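Local coordinates for protein nicastrin (Dictyostelium purpureum, PDB 4R12) that probably serves as an essential, glycosylated subunit of the gamma-secretase complex, which cleaves integral membrane proteins such as Notch receptors within the membrane, at residues A[325-330]-A[401-406]; A[286-291]-A[298-303]; A[256-261]-A[444-449]. All blocks are in the same frame, centred on the assembly; numbering follows the deposited sequence.

Contact 1: residues A[325-330]-A[401-406]; sequences LNQIGR and TDHDYK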
ATOM      1  N   LEU A 325      -9.414   7.096   6.834  1.00 22.71           N
ATOM      2  CA  LEU A 325      -8.455   8.033   6.275  1.00 21.56           C
ATOM      3  C   LEU A 325      -8.098   7.575   4.861  1.00 22.44           C
ATOM      4  O   LEU A 325      -7.706   6.439   4.670  1.00 23.36           O
ATOM      5  CB  LEU A 325      -7.202   8.100   7.151  1.00 20.49           C
ATOM      6  CG  LEU A 325      -7.485   8.355   8.629  1.00 22.15           C
ATOM      7  CD1 LEU A 325      -6.162   8.527   9.351  1.00 22.58           C
ATOM      8  CD2 LEU A 325      -8.379   9.588   8.811  1.00 23.65           C
ATOM      9  N   ASN A 326      -8.247   8.445   3.866  1.00 21.80           N
ATOM     10  CA  ASN A 326      -7.974   8.005   2.506  1.00 22.74           C
ATOM     11  C   ASN A 326      -7.465   9.138   1.628  1.00 22.83           C
ATOM     12  O   ASN A 326      -8.253   9.853   0.984  1.00 24.83           O
ATOM     13  CB  ASN A 326      -9.229   7.378   1.898  1.00 23.41           C
ATOM     14  CG  ASN A 326      -8.897   6.481   0.711  1.00 25.29           C
ATOM     15  OD1 ASN A 326      -8.293   6.935  -0.258  1.00 26.23           O
ATOM     16  ND2 ASN A 326      -9.244   5.196   0.809  1.00 25.70           N
ATOM     17  N   GLN A 327      -6.133   9.260   1.618  1.00 20.75           N
ATOM     18  CA  GLN A 327      -5.353  10.360   1.016  1.00 20.35           C
ATOM     19  C   GLN A 327      -5.587  11.690   1.740  1.00 24.75           C
ATOM     20  O   GLN A 327      -6.498  12.455   1.396  1.00 24.05           O
ATOM     21  CB  GLN A 327      -5.653  10.487  -0.487  1.00 22.28           C
ATOM     22  CG  GLN A 327      -5.466   9.173  -1.254  1.00 22.93           C
ATOM     23  CD  GLN A 327      -5.300   9.388  -2.757  1.00 23.22           C
ATOM     24  OE1 GLN A 327      -4.178   9.497  -3.263  1.00 23.02           O
ATOM     25  NE2 GLN A 327      -6.417   9.482  -3.468  1.00 23.71           N
ATOM     26  N   ILE A 328      -4.758  11.969   2.747  1.00 23.27           N
ATOM     27  CA  ILE A 328      -4.970  13.160   3.583  1.00 24.59           C
ATOM     28  C   ILE A 328      -3.721  14.034   3.713  1.00 25.28           C
ATOM     29  O   ILE A 328      -3.676  14.955   4.546  1.00 23.85           O
ATOM     30  CB  ILE A 328      -5.473  12.766   4.995  1.00 23.41           C
ATOM     31  CG1 ILE A 328      -4.450  11.891   5.735  1.00 22.33           C
ATOM     32  CG2 ILE A 328      -6.841  12.068   4.911  1.00 23.32           C
ATOM     33  CD1 ILE A 328      -4.810  11.669   7.221  1.00 22.59           C
ATOM     34  N   GLY A 329      -2.728  13.773   2.857  1.00 23.16           N
ATOM     35  CA  GLY A 329      -1.434  14.434   2.949  1.00 22.78           C
ATOM     36  C   GLY A 329      -1.233  15.589   1.979  1.00 25.17           C
ATOM     37  O   GLY A 329      -0.181  16.250   1.966  1.00 24.55           O
ATOM     38  N   ARG A 330      -2.241  15.843   1.155  1.00 24.66           N
ATOM     39  CA  ARG A 330      -2.193  17.010   0.285  1.00 24.97           C
ATOM     40  C   ARG A 330      -3.404  17.888   0.439  1.00 27.80           C
ATOM     41  O   ARG A 330      -4.015  18.265  -0.557  1.00 28.92           O
ATOM     42  CB  ARG A 330      -2.075  16.602  -1.176  1.00 28.20           C
ATOM     43  CG  ARG A 330      -0.682  16.330  -1.609  1.00 29.36           C
ATOM     44  CD  ARG A 330      -0.629  15.998  -3.094  1.00 27.94           C
ATOM     45  NE  ARG A 330      -0.653  17.173  -3.949  1.00 30.83           N
ATOM     46  CZ  ARG A 330       0.416  17.880  -4.301  1.00 32.13           C
ATOM     47  NH1 ARG A 330       1.618  17.558  -3.837  1.00 33.32           N
ATOM     48  NH2 ARG A 330       0.280  18.921  -5.116  1.00 31.73           N
ATOM     49  N   THR A 401     -10.666  12.753   3.058  1.00 24.15           N
ATOM     50  CA  THR A 401      -9.700  12.833   1.961  1.00 24.28           C
ATOM     51  C   THR A 401      -9.226  14.261   1.759  1.00 24.88           C
ATOM     52  O   THR A 401      -9.728  15.189   2.400  1.00 26.83           O
ATOM     53  CB  THR A 401     -10.304  12.346   0.597  1.00 23.59           C
ATOM     54  OG1 THR A 401     -11.054  13.413  -0.002  1.00 25.10           O
ATOM     55  CG2 THR A 401     -11.209  11.131   0.776  1.00 24.23           C
ATOM     56  N   ASP A 402      -8.284  14.438   0.837  1.00 23.01           N
ATOM     57  CA  ASP A 402      -7.774  15.766   0.510  1.00 21.79           C
ATOM     58  C   ASP A 402      -8.326  16.292  -0.816  1.00 24.73           C
ATOM     59  O   ASP A 402      -7.737  17.193  -1.428  1.00 25.77           O
ATOM     60  CB  ASP A 402      -6.244  15.776   0.474  1.00 23.69           C
ATOM     61  CG  ASP A 402      -5.666  14.744  -0.465  1.00 25.02           C
ATOM     62  OD1 ASP A 402      -6.413  14.219  -1.332  1.00 23.36           O
ATOM     63  OD2 ASP A 402      -4.456  14.448  -0.316  1.00 23.26           O
ATOM     64  N   HIS A 403      -9.455  15.744  -1.254  1.00 23.52           N
ATOM     65  CA  HIS A 403     -10.049  16.180  -2.514  1.00 24.97           C
ATOM     66  C   HIS A 403     -11.573  16.150  -2.469  1.00 26.15           C
ATOM     67  O   HIS A 403     -12.182  15.287  -1.825  1.00 26.45           O
ATOM     68  CB  HIS A 403      -9.560  15.292  -3.665  1.00 25.46           C
ATOM     69  CG  HIS A 403      -9.852  13.835  -3.451  1.00 25.10           C
ATOM     70  ND1 HIS A 403     -10.926  13.192  -4.036  1.00 24.88           N
ATOM     71  CD2 HIS A 403      -9.242  12.911  -2.675  1.00 24.14           C
ATOM     72  CE1 HIS A 403     -10.947  11.931  -3.645  1.00 27.03           C
ATOM     73  NE2 HIS A 403      -9.938  11.734  -2.816  1.00 24.15           N
ATOM     74  N   ASP A 404     -12.187  17.083  -3.187  1.00 26.95           N
ATOM     75  CA  ASP A 404     -13.634  17.066  -3.372  1.00 28.56           C
ATOM     76  C   ASP A 404     -13.971  16.005  -4.419  1.00 27.17           C
ATOM     77  O   ASP A 404     -14.555  14.959  -4.100  1.00 27.69           O
ATOM     78  CB  ASP A 404     -14.144  18.448  -3.787  1.00 29.83           C
ATOM     79  CG  ASP A 404     -15.611  18.429  -4.239  1.00 33.58           C
ATOM     80  OD1 ASP A 404     -16.359  17.519  -3.813  1.00 33.59           O
ATOM     81  OD2 ASP A 404     -16.006  19.320  -5.015  1.00 35.75           O
ATOM     82  N   TYR A 405     -13.593  16.263  -5.665  1.00 27.76           N
ATOM     83  CA  TYR A 405     -13.771  15.266  -6.723  1.00 28.12           C
ATOM     84  C   TYR A 405     -12.398  14.719  -7.172  1.00 26.43           C
ATOM     85  O   TYR A 405     -11.856  13.811  -6.535  1.00 26.85           O
ATOM     86  CB  TYR A 405     -14.564  15.878  -7.896  1.00 28.86           C
ATOM     87  CG  TYR A 405     -14.855  14.935  -9.053  1.00 30.93           C
ATOM     88  CD1 TYR A 405     -14.692  13.561  -8.926  1.00 31.01           C
ATOM     89  CD2 TYR A 405     -15.284  15.430 -10.286  1.00 32.71           C
ATOM     90  CE1 TYR A 405     -14.943  12.700  -9.988  1.00 32.44           C
ATOM     91  CE2 TYR A 405     -15.541  14.576 -11.359  1.00 34.52           C
ATOM     92  CZ  TYR A 405     -15.364  13.211 -11.200  1.00 33.57           C
ATOM     93  OH  TYR A 405     -15.608  12.357 -12.248  1.00 34.46           O
ATOM     94  N   LYS A 406     -11.851  15.258  -8.262  1.00 28.47           N
ATOM     95  CA  LYS A 406     -10.541  14.841  -8.791  1.00 29.57           C
ATOM     96  C   LYS A 406      -9.463  14.767  -7.692  1.00 27.93           C
ATOM     97  O   LYS A 406      -9.316  15.693  -6.894  1.00 26.05           O
ATOM     98  CB  LYS A 406     -10.107  15.817  -9.904  1.00 30.83           C
ATOM     99  CG  LYS A 406      -8.655  15.728 -10.341  1.00 34.17           C
ATOM    100  CD  LYS A 406      -8.335  16.747 -11.469  1.00 35.65           C
ATOM    101  CE  LYS A 406      -6.912  16.527 -12.020  1.00 40.81           C
ATOM    102  NZ  LYS A 406      -6.767  16.957 -13.443  1.00 44.68           N
TER
HETATM  103  O   HOH W   1      -9.004   9.354  -1.856  1.00 25.35           O

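Contact 2: residues A[286-291]-A[298-303]; sequences LNFQCK and SKCIDP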
ATOM      1  N   LEU A 286     -18.976 -12.056   9.768  1.00 36.12           N
ATOM      2  CA  LEU A 286     -20.371 -12.406   9.535  1.00 37.93           C
ATOM      3  C   LEU A 286     -20.584 -13.902   9.353  1.00 40.13           C
ATOM      4  O   LEU A 286     -21.661 -14.410   9.641  1.00 42.63           O
ATOM      5  CB  LEU A 286     -20.902 -11.667   8.312  1.00 38.31           C
ATOM      6  CG  LEU A 286     -20.957 -10.137   8.381  1.00 37.63           C
ATOM      7  CD1 LEU A 286     -21.269  -9.569   7.003  1.00 36.25           C
ATOM      8  CD2 LEU A 286     -21.979  -9.668   9.407  1.00 38.88           C
ATOM      9  N   ASN A 287     -19.560 -14.610   8.885  1.00 40.07           N
ATOM     10  CA  ASN A 287     -19.753 -15.978   8.411  1.00 40.00           C
ATOM     11  C   ASN A 287     -18.840 -17.053   8.986  1.00 41.85           C
ATOM     12  O   ASN A 287     -19.100 -18.237   8.795  1.00 42.51           O
ATOM     13  CB  ASN A 287     -19.613 -16.005   6.889  1.00 39.90           C
ATOM     14  CG  ASN A 287     -20.626 -15.125   6.210  1.00 42.59           C
ATOM     15  OD1 ASN A 287     -21.789 -15.079   6.613  1.00 46.50           O
ATOM     16  ND2 ASN A 287     -20.192 -14.398   5.186  1.00 41.54           N
ATOM     17  N   PHE A 288     -17.772 -16.672   9.676  1.00 39.89           N
ATOM     18  CA  PHE A 288     -16.787 -17.679  10.051  1.00 41.65           C
ATOM     19  C   PHE A 288     -17.329 -18.684  11.058  1.00 42.94           C
ATOM     20  O   PHE A 288     -17.941 -18.321  12.061  1.00 43.28           O
ATOM     21  CB  PHE A 288     -15.517 -17.036  10.611  1.00 38.16           C
ATOM     22  CG  PHE A 288     -14.452 -18.034  10.964  1.00 40.06           C
ATOM     23  CD1 PHE A 288     -13.714 -18.652   9.974  1.00 38.65           C
ATOM     24  CD2 PHE A 288     -14.199 -18.363  12.288  1.00 41.34           C
ATOM     25  CE1 PHE A 288     -12.735 -19.576  10.293  1.00 41.25           C
ATOM     26  CE2 PHE A 288     -13.218 -19.284  12.616  1.00 41.40           C
ATOM     27  CZ  PHE A 288     -12.486 -19.892  11.618  1.00 41.67           C
ATOM     28  N   GLN A 289     -17.093 -19.958  10.771  1.00 43.94           N
ATOM     29  CA  GLN A 289     -17.339 -21.021  11.731  1.00 47.06           C
ATOM     30  C   GLN A 289     -16.144 -21.971  11.748  1.00 45.44           C
ATOM     31  O   GLN A 289     -15.726 -22.475  10.705  1.00 46.29           O
ATOM     32  CB  GLN A 289     -18.630 -21.769  11.387  1.00 50.33           C
ATOM     33  CG  GLN A 289     -19.518 -22.010  12.592  1.00 53.03           C
ATOM     34  CD  GLN A 289     -20.962 -22.260  12.204  1.00 57.88           C
ATOM     35  OE1 GLN A 289     -21.778 -21.340  12.190  1.00 62.07           O
ATOM     36  NE2 GLN A 289     -21.282 -23.510  11.884  1.00 56.12           N
ATOM     37  N   CYS A 290     -15.571 -22.191  12.926  1.00 47.12           N
ATOM     38  CA  CYS A 290     -14.438 -23.101  13.044  1.00 48.91           C
ATOM     39  C   CYS A 290     -14.913 -24.528  13.310  1.00 52.43           C
ATOM     40  O   CYS A 290     -15.659 -24.771  14.257  1.00 54.08           O
ATOM     41  CB  CYS A 290     -13.491 -22.654  14.154  1.00 49.06           C
ATOM     42  SG  CYS A 290     -12.036 -23.717  14.345  1.00 51.03           S
ATOM     43  N   LYS A 291     -14.474 -25.466  12.477  1.00 49.50           N
ATOM     44  CA  LYS A 291     -14.843 -26.871  12.640  1.00 53.27           C
ATOM     45  C   LYS A 291     -13.872 -27.606  13.568  1.00 53.80           C
ATOM     46  O   LYS A 291     -14.284 -28.441  14.377  1.00 57.47           O
ATOM     47  CB  LYS A 291     -14.901 -27.562  11.277  1.00 53.48           C
ATOM     48  CG  LYS A 291     -15.905 -26.944  10.320  1.00 56.27           C
ATOM     49  CD  LYS A 291     -15.721 -27.481   8.905  1.00 60.65           C
ATOM     50  CE  LYS A 291     -14.347 -27.116   8.356  1.00 60.05           C
ATOM     51  NZ  LYS A 291     -14.136 -27.551   6.938  1.00 60.87           N
ATOM     52  N   SER A 298      -7.108 -21.199  20.635  1.00 55.04           N
ATOM     53  CA  SER A 298      -6.640 -19.871  20.247  1.00 53.51           C
ATOM     54  C   SER A 298      -6.515 -19.767  18.730  1.00 50.50           C
ATOM     55  O   SER A 298      -6.515 -18.668  18.174  1.00 47.80           O
ATOM     56  CB  SER A 298      -5.296 -19.546  20.904  1.00 54.41           C
ATOM     57  OG  SER A 298      -4.259 -20.350  20.371  1.00 53.64           O
ATOM     58  N   LYS A 299      -6.389 -20.918  18.076  1.00 50.49           N
ATOM     59  CA  LYS A 299      -6.326 -20.984  16.618  1.00 49.63           C
ATOM     60  C   LYS A 299      -7.380 -21.939  16.067  1.00 49.49           C
ATOM     61  O   LYS A 299      -7.880 -22.802  16.793  1.00 51.88           O
ATOM     62  CB  LYS A 299      -4.941 -21.434  16.153  1.00 46.72           C
ATOM     63  CG  LYS A 299      -3.797 -20.574  16.647  1.00 48.12           C
ATOM     64  CD  LYS A 299      -2.472 -21.083  16.096  1.00 47.15           C
ATOM     65  CE  LYS A 299      -1.320 -20.255  16.637  1.00 49.30           C
ATOM     66  NZ  LYS A 299      -0.248 -20.057  15.620  1.00 50.45           N
ATOM     67  N   CYS A 300      -7.714 -21.784  14.787  1.00 43.37           N
ATOM     68  CA  CYS A 300      -8.573 -22.748  14.099  1.00 45.89           C
ATOM     69  C   CYS A 300      -7.742 -23.553  13.115  1.00 45.81           C
ATOM     70  O   CYS A 300      -7.040 -22.989  12.280  1.00 44.36           O
ATOM     71  CB  CYS A 300      -9.731 -22.065  13.365  1.00 45.27           C
ATOM     72  SG  CYS A 300     -10.956 -23.238  12.683  1.00 46.57           S
ATOM     73  N   ILE A 301      -7.822 -24.874  13.227  1.00 48.74           N
ATOM     74  CA  ILE A 301      -7.095 -25.757  12.326  1.00 50.38           C
ATOM     75  C   ILE A 301      -7.823 -25.819  10.995  1.00 50.36           C
ATOM     76  O   ILE A 301      -7.209 -25.818   9.932  1.00 49.89           O
ATOM     77  CB  ILE A 301      -6.968 -27.187  12.897  1.00 51.60           C
ATOM     78  CG1 ILE A 301      -6.649 -27.149  14.395  1.00 52.71           C
ATOM     79  CG2 ILE A 301      -5.932 -27.988  12.116  1.00 53.04           C
ATOM     80  CD1 ILE A 301      -5.343 -26.476  14.724  1.00 52.15           C
ATOM     81  N   ASP A 302      -9.147 -25.871  11.074  1.00 47.72           N
ATOM     82  CA  ASP A 302      -9.976 -26.044   9.893  1.00 50.68           C
ATOM     83  C   ASP A 302     -11.304 -25.295  10.010  1.00 49.84           C
ATOM     84  O   ASP A 302     -12.133 -25.635  10.848  1.00 50.84           O
ATOM     85  CB  ASP A 302     -10.233 -27.531   9.652  1.00 53.93           C
ATOM     86  CG  ASP A 302     -11.007 -27.781   8.387  1.00 56.19           C
ATOM     87  OD1 ASP A 302     -10.927 -26.929   7.474  1.00 54.13           O
ATOM     88  OD2 ASP A 302     -11.697 -28.821   8.305  1.00 60.14           O
ATOM     89  N   PRO A 303     -11.499 -24.250   9.186  1.00 49.88           N
ATOM     90  CA  PRO A 303     -10.509 -23.706   8.248  1.00 48.53           C
ATOM     91  C   PRO A 303      -9.415 -22.946   8.993  1.00 46.38           C
ATOM     92  O   PRO A 303      -9.658 -22.461  10.091  1.00 44.53           O
ATOM     93  CB  PRO A 303     -11.329 -22.767   7.362  1.00 46.32           C
ATOM     94  CG  PRO A 303     -12.486 -22.366   8.212  1.00 47.61           C
ATOM     95  CD  PRO A 303     -12.773 -23.509   9.142  1.00 49.48           C
TER

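Contact 3: residues A[256-261]-A[444-449]; sequences RSSWNK and GNNNIT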
ATOM      1  N   ARG A 256      -8.045   7.014  29.249  1.00 33.82           N
ATOM      2  CA  ARG A 256      -9.188   6.567  28.459  1.00 34.39           C
ATOM      3  C   ARG A 256     -10.294   5.962  29.326  1.00 37.57           C
ATOM      4  O   ARG A 256     -11.222   5.346  28.804  1.00 36.50           O
ATOM      5  CB  ARG A 256      -8.728   5.548  27.406  1.00 32.26           C
ATOM      6  CG  ARG A 256      -7.617   6.049  26.492  1.00 30.39           C
ATOM      7  CD  ARG A 256      -7.169   4.968  25.485  1.00 28.28           C
ATOM      8  NE  ARG A 256      -6.663   3.774  26.158  1.00 29.50           N
ATOM      9  CZ  ARG A 256      -5.414   3.642  26.593  1.00 30.23           C
ATOM     10  NH1 ARG A 256      -4.545   4.621  26.410  1.00 28.67           N
ATOM     11  NH2 ARG A 256      -5.036   2.532  27.211  1.00 30.76           N
ATOM     12  N   SER A 257     -10.212   6.149  30.644  1.00 35.61           N
ATOM     13  CA  SER A 257     -11.210   5.551  31.537  1.00 38.64           C
ATOM     14  C   SER A 257     -12.607   6.153  31.325  1.00 39.01           C
ATOM     15  O   SER A 257     -13.607   5.539  31.673  1.00 41.91           O
ATOM     16  CB  SER A 257     -10.791   5.688  33.009  1.00 38.61           C
ATOM     17  OG  SER A 257     -10.637   7.040  33.389  1.00 39.83           O
ATOM     18  N   SER A 258     -12.671   7.336  30.724  1.00 38.11           N
ATOM     19  CA  SER A 258     -13.961   7.988  30.479  1.00 41.25           C
ATOM     20  C   SER A 258     -14.681   7.481  29.224  1.00 39.71           C
ATOM     21  O   SER A 258     -15.851   7.785  29.018  1.00 41.04           O
ATOM     22  CB  SER A 258     -13.771   9.500  30.373  1.00 39.45           C
ATOM     23  OG  SER A 258     -12.725   9.815  29.467  1.00 38.58           O
ATOM     24  N   TRP A 259     -13.987   6.723  28.381  1.00 38.25           N
ATOM     25  CA  TRP A 259     -14.578   6.260  27.126  1.00 37.79           C
ATOM     26  C   TRP A 259     -15.729   5.277  27.365  1.00 37.73           C
ATOM     27  O   TRP A 259     -15.574   4.295  28.089  1.00 40.96           O
ATOM     28  CB  TRP A 259     -13.518   5.600  26.237  1.00 35.57           C
ATOM     29  CG  TRP A 259     -12.461   6.537  25.712  1.00 33.72           C
ATOM     30  CD1 TRP A 259     -12.263   7.837  26.065  1.00 34.84           C
ATOM     31  CD2 TRP A 259     -11.466   6.234  24.727  1.00 31.18           C
ATOM     32  NE1 TRP A 259     -11.203   8.364  25.360  1.00 32.39           N
ATOM     33  CE2 TRP A 259     -10.696   7.395  24.535  1.00 32.09           C
ATOM     34  CE3 TRP A 259     -11.148   5.087  23.994  1.00 31.09           C
ATOM     35  CZ2 TRP A 259      -9.631   7.448  23.641  1.00 29.73           C
ATOM     36  CZ3 TRP A 259     -10.096   5.139  23.109  1.00 31.38           C
ATOM     37  CH2 TRP A 259      -9.348   6.313  22.938  1.00 28.40           C
ATOM     38  N   ASN A 260     -16.882   5.543  26.763  1.00 38.44           N
ATOM     39  CA  ASN A 260     -18.021   4.646  26.926  1.00 38.37           C
ATOM     40  C   ASN A 260     -18.224   3.789  25.683  1.00 37.79           C
ATOM     41  O   ASN A 260     -19.155   2.996  25.608  1.00 36.39           O
ATOM     42  CB  ASN A 260     -19.291   5.439  27.268  1.00 38.46           C
ATOM     43  CG  ASN A 260     -19.705   6.404  26.169  1.00 39.16           C
ATOM     44  OD1 ASN A 260     -18.895   6.814  25.347  1.00 37.41           O
ATOM     45  ND2 ASN A 260     -20.981   6.775  26.161  1.00 45.21           N
ATOM     46  N   LYS A 261     -17.328   3.942  24.713  1.00 37.72           N
ATOM     47  CA  LYS A 261     -17.335   3.104  23.518  1.00 34.37           C
ATOM     48  C   LYS A 261     -15.964   2.488  23.300  1.00 36.12           C
ATOM     49  O   LYS A 261     -14.956   3.025  23.755  1.00 35.26           O
ATOM     50  CB  LYS A 261     -17.748   3.912  22.292  1.00 35.47           C
ATOM     51  CG  LYS A 261     -19.191   4.458  22.361  1.00 36.59           C
ATOM     52  CD  LYS A 261     -19.643   4.987  21.011  1.00 36.87           C
ATOM     53  CE  LYS A 261     -21.044   5.587  21.089  1.00 37.75           C
ATOM     54  NZ  LYS A 261     -21.438   6.116  19.756  1.00 38.34           N
ATOM     55  N   GLY A 444     -14.746  10.729  25.693  1.00 33.66           N
ATOM     56  CA  GLY A 444     -13.784  11.372  26.567  1.00 35.61           C
ATOM     57  C   GLY A 444     -13.807  12.883  26.457  1.00 35.99           C
ATOM     58  O   GLY A 444     -14.499  13.434  25.606  1.00 35.95           O
ATOM     59  N   ASN A 445     -13.055  13.557  27.323  1.00 37.50           N
ATOM     60  CA  ASN A 445     -12.835  14.990  27.180  1.00 37.22           C
ATOM     61  C   ASN A 445     -11.384  15.351  27.496  1.00 38.47           C
ATOM     62  O   ASN A 445     -11.097  16.403  28.072  1.00 38.31           O
ATOM     63  CB  ASN A 445     -13.782  15.787  28.078  1.00 41.59           C
ATOM     64  CG  ASN A 445     -13.767  17.276  27.764  1.00 42.23           C
ATOM     65  OD1 ASN A 445     -13.766  17.675  26.597  1.00 44.55           O
ATOM     66  ND2 ASN A 445     -13.724  18.099  28.801  1.00 45.70           N
ATOM     67  N   ASN A 446     -10.468  14.472  27.108  1.00 35.62           N
ATOM     68  CA  ASN A 446      -9.059  14.667  27.412  1.00 36.35           C
ATOM     69  C   ASN A 446      -8.396  15.798  26.630  1.00 36.66           C
ATOM     70  O   ASN A 446      -8.768  16.099  25.493  1.00 34.55           O
ATOM     71  CB  ASN A 446      -8.298  13.364  27.162  1.00 36.45           C
ATOM     72  CG  ASN A 446      -8.674  12.279  28.151  1.00 37.37           C
ATOM     73  OD1 ASN A 446      -8.344  12.365  29.334  1.00 39.97           O
ATOM     74  ND2 ASN A 446      -9.376  11.260  27.677  1.00 36.49           N
ATOM     75  N   ASN A 447      -7.418  16.430  27.265  1.00 35.90           N
ATOM     76  CA  ASN A 447      -6.516  17.329  26.570  1.00 36.55           C
ATOM     77  C   ASN A 447      -5.434  16.498  25.901  1.00 34.45           C
ATOM     78  O   ASN A 447      -4.646  15.860  26.588  1.00 35.76           O
ATOM     79  CB  ASN A 447      -5.886  18.336  27.531  1.00 37.94           C
ATOM     80  CG  ASN A 447      -6.915  19.233  28.172  1.00 42.64           C
ATOM     81  OD1 ASN A 447      -6.875  19.491  29.378  1.00 48.82           O
ATOM     82  ND2 ASN A 447      -7.863  19.705  27.368  1.00 40.91           N
ATOM     83  N   ILE A 448      -5.409  16.495  24.573  1.00 34.50           N
ATOM     84  CA  ILE A 448      -4.440  15.695  23.834  1.00 31.79           C
ATOM     85  C   ILE A 448      -3.107  16.408  23.674  1.00 30.34           C
ATOM     86  O   ILE A 448      -3.062  17.560  23.242  1.00 31.07           O
ATOM     87  CB  ILE A 448      -4.939  15.349  22.420  1.00 32.52           C
ATOM     88  CG1 ILE A 448      -6.231  14.519  22.470  1.00 33.67           C
ATOM     89  CG2 ILE A 448      -3.827  14.663  21.625  1.00 30.31           C
ATOM     90  CD1 ILE A 448      -6.084  13.194  23.119  1.00 33.87           C
ATOM     91  N   THR A 449      -2.021  15.728  24.024  1.00 28.77           N
ATOM     92  CA  THR A 449      -0.685  16.172  23.637  1.00 29.70           C
ATOM     93  C   THR A 449      -0.181  15.210  22.566  1.00 27.46           C
ATOM     94  O   THR A 449      -0.081  14.008  22.825  1.00 27.67           O
ATOM     95  CB  THR A 449       0.285  16.187  24.835  1.00 29.53           C
ATOM     96  OG1 THR A 449      -0.191  17.108  25.825  1.00 31.95           O
ATOM     97  CG2 THR A 449       1.695  16.591  24.410  1.00 29.30           C
TER
HETATM   98  O   HOH W   2     -12.235  12.740  29.841  1.00 39.68           O

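Contact 1: residues A[325-330]-A[401-406]
Gln-327 and His-403 are joined through one water that three groups grip: it lies 2.7 Å from His-403 NE2, accepts from Gln-327 NE2 and donates to the carbonyl of Asn-326. The water sits in the imidazole plane, at its edge. The second ring nitrogen is held too, since His-403 ND1 donates to Tyr-405 O at 2.7 Å, with the acceptor 27° out of the ring plane. Thr-401 OG1 lies over one face of this ring, offset toward the rim, and accepts from His-403 N at 3.1 Å, closing an ST turn; it is also hydrogen-bonded to His-345 NE2 of strand 339-347. The amide oxygen of Gln-327 is taken by Asn-409. Asp-402 ties the backbones together. Its CG, between the backbone N and the carbonyl carbon (chi1 55°), lies 3.1 Å from Gln-327 O. Asp-402 OD2 receives Arg-330 N at 3.0 Å on its anti lone pair. Asp-402 N returns a weak, bent bond to Gln-327 O. Gly-329 N goes instead to Asp-235 of helix 234-252. Both loops leave the C-terminal ends of adjacent parallel strands, 319-325 and 397-401, in the aminopeptidase-like large lobe; related zinc exopeptidases carry their active sites at this end of the sheet.

Contact 2: residues A[286-291]-A[298-303]
Phe-288 and Pro-303 point at each other tip to tip, bringing Phe-288 CE1 to 3.5 Å from Pro-303 CG. Phe-288 CG is anti to the backbone N, and the ring beyond it extends across to the other segment. The next rim atom of the same ring turns to the disulfide: Phe-288 CZ lies 3.8 Å from Cys-300 SG. That sulfur stands at the ring edge, 75° off the ring normal, and Cys-300 CB is in the plane of the ring, so the disulfide flanks the aromatic group and does not cover its face. Phe-310 adds an edge-to-face ring contact from helix 309-313.

Beyond the ring, Cys-290 SG and Cys-300 SG are bonded at 2.0 Å with a torsion of 100° about the S-S bond. One residue further on, Lys-291 N donates to Asp-302 O at 2.9 Å, in the carbonyl plane. The two side chains of this pair run slantwise to each other. Lys-291 bends at chi3 (-63°), which carries CE to 3.2 Å from Asp-302 OD2. Its NZ then forms a salt bridge with the same carboxylate, 3.1 Å from Asp-302 OD2. Pro-303, after a cis peptide bond, sets CD against Gln-289 O. Ile-301 and Asp-302 both face Thr-292, a classic beta bulge.

The 290-300 link thus holds the two segments covalently in the short surface loop that follows helix 276-287, as suits an extracellular protein, and the Lys-291/Asp-302 pair at the rim adds a salt bridge whose hydrogen bonds are weak.

Contact 3: residues A[256-261]-A[444-449]
Trp-259 and Ser-258, in a type I beta turn of the aminopeptidase-like large lobe, meet Gly-444 and Asn-446 where two surface loops touch, one leading from helix 234-252 to strand 262-268, the other following helix 427-441. The turn is closed by Trp-259 N donating to Arg-256 O at 3.1 Å. From CB, the tryptophan places CG anti to its own carbonyl carbon, beside the backbone N (chi1 -67°). One ring atom onward, Trp-259 CD1 comes within 3.8 Å of Gly-444 N. NE1, the next atom, lies 4.1 Å from Asn-446 ND2, the indole and amide planes being 58° apart. These two nitrogens are both donors and do not bond to each other; each is hydrogen-bonded to Asp-439 OD1 in helix 427-441, and Asn-446 ND2 also reaches Asp-255 O. One carboxylate oxygen, Asp-439 OD1, thus accepts from a side chain of each loop. Within the turn, Arg-256 CB stands 3.8 Å above the indole plane, over its centre, while Ala-442 also touches the tryptophan. Ser-258 extends the contact outward, its OG 3.5 Å from Gly-444 CA. A water bonded to Ser-258 OG joins the loops there, accepting from Asn-445 N at 2.8 Å.

The three contacts are separate sites that do not touch. Contact 3 joins segments 183 residues apart, and both other contacts are nested within the chain it encloses; along the chain contact 2 comes wholly before contact 1. Centre to centre, contact 1 lies about 37 Å from contact 2 and about 27 Å from contact 3, while contacts 2 and 3 are about 35 Å apart. Contact 1 is the buried one, at the ends of central strands, whereas the others lie at the surface. Helix 234-252 links two of them: it packs on Ile-328 in contact 1 and leads into the 256-261 turn of contact 3. In contact 2 the Gln-289 side chain is about 11 Å from an N-acetylglucosamine of a glycan attached to the protein.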